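Local coordinates for protein 33 kDa chaperonin (Thermotoga maritima, PDB 1VQ0) that probably acts as a redox-regulated chaperone that keeps thermally unfolding and oxidatively damaged proteins from aggregating irreversibly, at residues V222-R225 and E229-G232. Sequence-based numbering, arbitrary orientation.
Sequences VLER and EKVG
L223 and V231 make the closely packed, apolar side of this contact, and E224 with K230 the loose one. This is a helix-loop-strand connection of the Hsp33 fold: the loop after helix 219-227 doubles back beside the helix before strand 235-241. CB of L223 lies 4.0 Å from CG1 of V231. The other branches also meet, as CD1 of L223 and CG2 of V231 are 4.2 Å apart. L223 is buried. Both residues also touch F26 of strand 24-30, and L223 reaches I28 of the same strand, which ties helix and loop to the large mixed sheet.

Between the two sides the backbones come close. CA of E224 directs its hydrogen at O of E229, a CA-H...O contact of 3.4 Å with 153° at the hydrogen.

The other side faces solvent, with K230 exposed and E224 partly so. With its CG anti to the backbone N (chi1 166°), the extended chain of E224 runs alongside K230, both pointing the same way. What meets is carboxylate and methylene, not charge and charge: NZ of K230 stays 4.9 Å from OE1 of E224, so any attraction is probably weak. With an alanine in place of this glutamate, the K230 methylenes would probably lose their neighbour and the ammonium this carboxylate. The closest touch here is OE1 of E224 on CG of K230, at 3.5 Å.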
loop_
_atom_site.group_PDB
_atom_site.type_symbol
_atom_site.label_atom_id
_atom_site.label_comp_id
_atom_site.label_asym_id
_atom_site.label_seq_id
_atom_site.Cartn_x
_atom_site.Cartn_y
_atom_site.Cartn_z
ATOM N N VAL A 222 -11.474 29.953 -14.868
ATOM C CA VAL A 222 -11.258 28.528 -15.178
ATOM C C VAL A 222 -12.309 27.613 -14.498
ATOM O O VAL A 222 -12.802 26.674 -15.086
ATOM C CB VAL A 222 -9.857 28.044 -14.745
ATOM C CG1 VAL A 222 -9.722 26.498 -14.870
ATOM C CG2 VAL A 222 -8.773 28.691 -15.571
ATOM N N LEU A 223 -12.619 27.875 -13.240
ATOM C CA LEU A 223 -13.589 27.047 -12.521
ATOM C C LEU A 223 -15.032 27.250 -13.091
ATOM O O LEU A 223 -15.853 26.303 -13.112
ATOM C CB LEU A 223 -13.560 27.377 -11.020
ATOM C CG LEU A 223 -12.293 27.175 -10.179
ATOM C CD1 LEU A 223 -12.486 27.762 -8.772
ATOM C CD2 LEU A 223 -11.941 25.747 -10.097
ATOM N N GLU A 224 -15.333 28.491 -13.508
ATOM C CA GLU A 224 -16.636 28.793 -14.135
ATOM C C GLU A 224 -16.832 27.956 -15.387
ATOM O O GLU A 224 -17.880 27.358 -15.587
ATOM C CB GLU A 224 -16.793 30.273 -14.480
ATOM C CG GLU A 224 -17.970 30.496 -15.416
ATOM C CD GLU A 224 -18.285 31.942 -15.672
ATOM O OE1 GLU A 224 -17.454 32.810 -15.304
ATOM O OE2 GLU A 224 -19.395 32.162 -16.238
ATOM N N ARG A 225 -15.786 27.916 -16.194
ATOM C CA ARG A 225 -15.724 27.029 -17.352
ATOM C C ARG A 225 -15.944 25.552 -17.028
ATOM O O ARG A 225 -16.716 24.900 -17.732
ATOM C CB ARG A 225 -14.395 27.193 -18.065
ATOM C CG ARG A 225 -14.144 28.591 -18.604
ATOM C CD ARG A 225 -13.583 28.594 -19.974
ATOM N NE ARG A 225 -12.338 29.342 -20.048
ATOM C CZ ARG A 225 -11.396 29.106 -20.952
ATOM N NH1 ARG A 225 -11.554 28.133 -21.858
ATOM N NH2 ARG A 225 -10.285 29.838 -20.960
ATOM N N GLU A 229 -21.371 27.253 -14.609
ATOM C CA GLU A 229 -21.770 28.473 -13.926
ATOM C C GLU A 229 -20.599 28.918 -13.027
ATOM O O GLU A 229 -19.677 28.144 -12.791
ATOM C CB GLU A 229 -23.005 28.200 -13.071
ATOM C CG GLU A 229 -22.737 27.307 -11.871
ATOM C CD GLU A 229 -23.874 26.366 -11.543
ATOM O OE1 GLU A 229 -24.014 25.333 -12.249
ATOM O OE2 GLU A 229 -24.596 26.664 -10.568
ATOM N N LYS A 230 -20.642 30.140 -12.519
ATOM C CA LYS A 230 -19.677 30.611 -11.535
ATOM C C LYS A 230 -19.764 29.804 -10.234
ATOM O O LYS A 230 -20.820 29.328 -9.836
ATOM C CB LYS A 230 -19.847 32.104 -11.217
ATOM C CG LYS A 230 -19.144 33.036 -12.223
ATOM C CD LYS A 230 -19.648 34.479 -12.132
ATOM C CE LYS A 230 -19.267 35.342 -13.367
ATOM N NZ LYS A 230 -20.262 36.445 -13.524
ATOM N N VAL A 231 -18.630 29.642 -9.569
ATOM C CA VAL A 231 -18.644 28.919 -8.300
ATOM C C VAL A 231 -19.206 29.844 -7.224
ATOM O O VAL A 231 -19.408 31.018 -7.467
ATOM C CB VAL A 231 -17.269 28.354 -7.905
ATOM C CG1 VAL A 231 -16.897 27.235 -8.848
ATOM C CG2 VAL A 231 -16.157 29.446 -7.803
ATOM N N GLY A 232 -19.453 29.276 -6.060
ATOM C CA GLY A 232 -19.955 30.000 -4.934
ATOM C C GLY A 232 -18.827 30.366 -3.997
ATOM O O GLY A 232 -17.850 30.993 -4.413
#